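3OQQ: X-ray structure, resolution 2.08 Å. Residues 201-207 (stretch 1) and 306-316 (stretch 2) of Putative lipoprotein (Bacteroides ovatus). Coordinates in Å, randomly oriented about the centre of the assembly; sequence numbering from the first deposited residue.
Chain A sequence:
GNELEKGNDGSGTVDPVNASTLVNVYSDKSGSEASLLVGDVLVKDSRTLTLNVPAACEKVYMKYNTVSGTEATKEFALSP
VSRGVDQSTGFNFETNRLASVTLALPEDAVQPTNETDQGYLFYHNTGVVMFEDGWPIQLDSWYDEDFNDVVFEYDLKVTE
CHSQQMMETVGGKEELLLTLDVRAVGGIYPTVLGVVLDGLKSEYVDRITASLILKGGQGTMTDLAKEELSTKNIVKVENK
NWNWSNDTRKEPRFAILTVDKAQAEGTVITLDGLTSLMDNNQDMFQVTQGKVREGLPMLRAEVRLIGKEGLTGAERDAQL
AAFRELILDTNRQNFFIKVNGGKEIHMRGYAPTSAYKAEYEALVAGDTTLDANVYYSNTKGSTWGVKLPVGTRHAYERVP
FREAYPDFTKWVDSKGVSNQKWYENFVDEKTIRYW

Stretch 1 201-207: KSEYVDR
Stretch 2, residues 306-316: IGKEGLTGAER

Antiparallel pairing of two strand ends, residues 205-207 and 306-307, joins stretches 99 or more residues apart in sequence, burying 464 Å² summed over both sides. Stretch 1 enters through a 3-10 turn, 202-204 (phi/psi -60/-34, -57/-24 and -97/-13), closed by Tyr 204 N to Lys 201 O and Val 205 N to Ser 202 O, both 3.0 Å. It then extends at Val 205 (-113/120), kinks at Asp 206 (-89/-58) and extends again at Arg 207 (-123/151). Stretch 2 runs extended through Ile 306 (-100/120), Gly 307 (-67/150) and Lys 308 (-60/135), turns at Gly 310 (71/15), where positive phi favours glycine, and reaches a helix at 314 behind the N-cap residue Gly 313 (69/-133).

Backbone hydrogen bonds set the register. Ile 306 N donates to Arg 207 O (2.9 Å, 170°) and Arg 207 N to Ile 306 O (3.2 Å, 160°), making a hydrogen-bonded pair with CA atoms 5.1 Å apart. Asp 206 N also donates to Ile 306 O (2.7 Å, 152°), so one carbonyl receives two consecutive amides: this is the beta bulge, a register shift of one accompanying the kink at Asp 206. Beyond it, Val 205 and Gly 307 form a non-hydrogen-bonded pair, CA to CA 4.5 Å, and Lys 308 N donates to Tyr 204 O (3.0 Å, 158°). Buried Gly 307 brings its CA into a CA-H...O contact with Tyr 204 O at 3.2 Å; an ideal CB on this glycine would lie 3.5 Å from that oxygen.

Packing contacts flank the ladder. Ile 306 (chi1 m, chi2 109°) and Arg 207 (m, m, t, chi4 117°) share a sheet face, with Arg 207 CB 3.7 Å from Ile 306 CD1; the aliphatic base of the arginine covers the buried isoleucine while its end leads away. Val 205 (t) points away from stretch 2, its apolar side chain suiting a buried site. Buried Tyr 204 (m, chi2 -35°) starts away too, but its ring comes nearer: Leu 311 (chi1 -139°, chi2 p) points toward stretch 1 and sets methyl CD2 at the ring edge, 4.2 Å from Tyr 204 CD1, while the backbone oxygen Glu 315 O lies 4.0 Å from Tyr 204 CE1. Glu 315 is modelled only to CB.

Polar side chains and water complete the join. Lys 308 (m, chi2 -102°, t, m) lies along the turn, its CG 3.4 Å from Glu 203 O, and is long enough to end near two carbonyls of stretch 1: NZ gives a weak hydrogen bond to Val 205 O (3.4 Å) and donates to water 1 (2.7 Å), which donates to Ser 202 O (2.6 Å). Asp 206 (t, chi2 5°) points toward stretch 2. Its OD2 accepts from water 2 (2.6 Å), itself bound by Glu 309 N (2.9 Å), and from water 3 (2.6 Å), which also donates to Gly 307 O (2.8 Å). Asp 206 OD1 forms a salt bridge with Arg 207 NE (3.4 Å), its hydrogen bond weak, so the carboxylate is held within stretch 1 and reaches stretch 2 through waters.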

# COMPACT_ATOMS: atom_id res chain seq x y z
N LYS A 201 -5.77 12.38 11.04
CA LYS A 201 -6.88 13.30 11.28
C LYS A 201 -6.78 14.57 10.43
O LYS A 201 -5.68 14.95 10.01
CB LYS A 201 -6.95 13.66 12.77
CG LYS A 201 -7.04 12.43 13.68
CD LYS A 201 -7.54 12.77 15.05
CE LYS A 201 -7.06 11.80 16.10
NZ LYS A 201 -5.96 12.38 16.91
N SER A 202 -7.93 15.24 10.20
CA SER A 202 -8.02 16.47 9.40
C SER A 202 -7.14 17.59 10.00
O SER A 202 -6.53 18.34 9.26
CB SER A 202 -9.47 16.92 9.24
OG SER A 202 -10.08 17.22 10.49
N GLU A 203 -7.04 17.65 11.34
CA GLU A 203 -6.23 18.60 12.11
C GLU A 203 -4.75 18.53 11.69
O GLU A 203 -4.03 19.50 11.87
CB GLU A 203 -6.34 18.30 13.63
CG GLU A 203 -7.72 18.53 14.25
CD GLU A 203 -8.79 17.46 14.08
OE1 GLU A 203 -8.56 16.49 13.31
OE2 GLU A 203 -9.88 17.61 14.68
N TYR A 204 -4.32 17.38 11.12
CA TYR A 204 -2.94 17.18 10.69
C TYR A 204 -2.72 17.45 9.21
O TYR A 204 -1.57 17.49 8.77
CB TYR A 204 -2.49 15.74 11.00
CG TYR A 204 -2.64 15.28 12.44
CD1 TYR A 204 -2.45 16.16 13.50
CD2 TYR A 204 -2.94 13.95 12.74
CE1 TYR A 204 -2.55 15.73 14.82
CE2 TYR A 204 -3.06 13.52 14.05
CZ TYR A 204 -2.86 14.41 15.09
OH TYR A 204 -2.97 13.98 16.39
N VAL A 205 -3.80 17.56 8.42
CA VAL A 205 -3.72 17.69 6.96
C VAL A 205 -4.20 19.07 6.53
O VAL A 205 -5.35 19.42 6.75
CB VAL A 205 -4.53 16.57 6.26
CG1 VAL A 205 -4.47 16.71 4.75
CG2 VAL A 205 -4.03 15.19 6.70
N ASP A 206 -3.31 19.82 5.88
CA ASP A 206 -3.57 21.18 5.41
C ASP A 206 -4.17 21.13 4.01
O ASP A 206 -5.27 21.63 3.81
CB ASP A 206 -2.25 22.00 5.43
CG ASP A 206 -2.31 23.44 4.95
OD1 ASP A 206 -3.41 23.93 4.64
OD2 ASP A 206 -1.24 24.07 4.85
N ARG A 207 -3.43 20.53 3.05
CA ARG A 207 -3.80 20.45 1.64
C ARG A 207 -3.89 19.06 1.13
O ARG A 207 -3.12 18.17 1.55
CB ARG A 207 -2.78 21.19 0.73
CG ARG A 207 -2.40 22.62 1.10
CD ARG A 207 -3.58 23.54 0.93
NE ARG A 207 -3.32 24.90 1.40
CZ ARG A 207 -3.34 25.97 0.62
NH1 ARG A 207 -3.57 25.85 -0.69
NH2 ARG A 207 -3.11 27.18 1.13
N ILE A 306 -0.51 17.25 2.38
CA ILE A 306 0.50 18.15 2.95
C ILE A 306 0.07 18.47 4.37
O ILE A 306 -1.05 18.99 4.59
CB ILE A 306 0.73 19.41 2.06
CG1 ILE A 306 1.16 19.00 0.63
CG2 ILE A 306 1.80 20.34 2.66
CD1 ILE A 306 0.09 19.26 -0.44
N GLY A 307 0.94 18.12 5.31
CA GLY A 307 0.68 18.34 6.73
C GLY A 307 0.64 19.80 7.12
O GLY A 307 1.30 20.64 6.50
N LYS A 308 -0.17 20.12 8.16
CA LYS A 308 -0.31 21.46 8.72
C LYS A 308 1.03 21.95 9.23
O LYS A 308 1.79 21.20 9.86
CB LYS A 308 -1.32 21.47 9.89
CG LYS A 308 -2.78 21.52 9.50
CD LYS A 308 -3.37 22.91 9.66
CE LYS A 308 -4.88 22.89 9.66
NZ LYS A 308 -5.45 22.45 8.36
N GLU A 309 1.35 23.19 8.91
CA GLU A 309 2.59 23.82 9.35
C GLU A 309 2.27 24.60 10.63
O GLU A 309 1.11 24.96 10.85
CB GLU A 309 3.09 24.74 8.23
CG GLU A 309 4.59 24.82 8.06
CD GLU A 309 4.95 25.75 6.91
OE1 GLU A 309 4.93 25.29 5.75
OE2 GLU A 309 5.18 26.95 7.17
N GLY A 310 3.28 24.84 11.46
CA GLY A 310 3.14 25.62 12.69
C GLY A 310 2.36 25.01 13.85
O GLY A 310 2.00 25.74 14.78
N LEU A 311 2.11 23.69 13.82
CA LEU A 311 1.48 22.98 14.93
C LEU A 311 2.56 22.83 16.02
O LEU A 311 3.75 22.72 15.66
CB LEU A 311 0.91 21.62 14.46
CG LEU A 311 -0.46 21.22 15.03
CD1 LEU A 311 -1.58 22.17 14.56
CD2 LEU A 311 -0.82 19.81 14.63
N THR A 312 2.20 22.91 17.31
CA THR A 312 3.27 22.88 18.32
C THR A 312 2.98 21.99 19.56
O THR A 312 1.84 21.59 19.81
CB THR A 312 3.65 24.33 18.73
OG1 THR A 312 4.90 24.32 19.42
CG2 THR A 312 2.56 25.05 19.52
N GLY A 313 4.05 21.69 20.30
CA GLY A 313 4.05 20.92 21.54
C GLY A 313 3.71 19.45 21.40
O GLY A 313 4.27 18.76 20.54
N ALA A 314 2.80 18.98 22.27
CA ALA A 314 2.32 17.60 22.33
C ALA A 314 1.61 17.20 21.02
O ALA A 314 1.89 16.12 20.50
CB ALA A 314 1.37 17.42 23.50
N GLU A 315 0.74 18.09 20.50
CA GLU A 315 -0.03 17.94 19.27
C GLU A 315 0.88 17.82 18.03
O GLU A 315 0.51 17.11 17.08
CB GLU A 315 -1.03 19.10 19.10
N ARG A 316 2.05 18.51 18.03
CA ARG A 316 3.02 18.43 16.93
C ARG A 316 3.66 17.04 16.91
O ARG A 316 3.84 16.46 15.84
CB ARG A 316 4.09 19.53 17.06
CG ARG A 316 5.26 19.41 16.07
CD ARG A 316 4.85 19.69 14.64
NE ARG A 316 5.94 19.45 13.69
CZ ARG A 316 5.85 18.66 12.63
NH1 ARG A 316 4.71 18.02 12.37
NH2 ARG A 316 6.88 18.50 11.82
O HOH W 1 -7.34 20.56 8.23
O HOH W 2 -0.34 24.75 7.19
O HOH W 3 1.15 23.09 5.19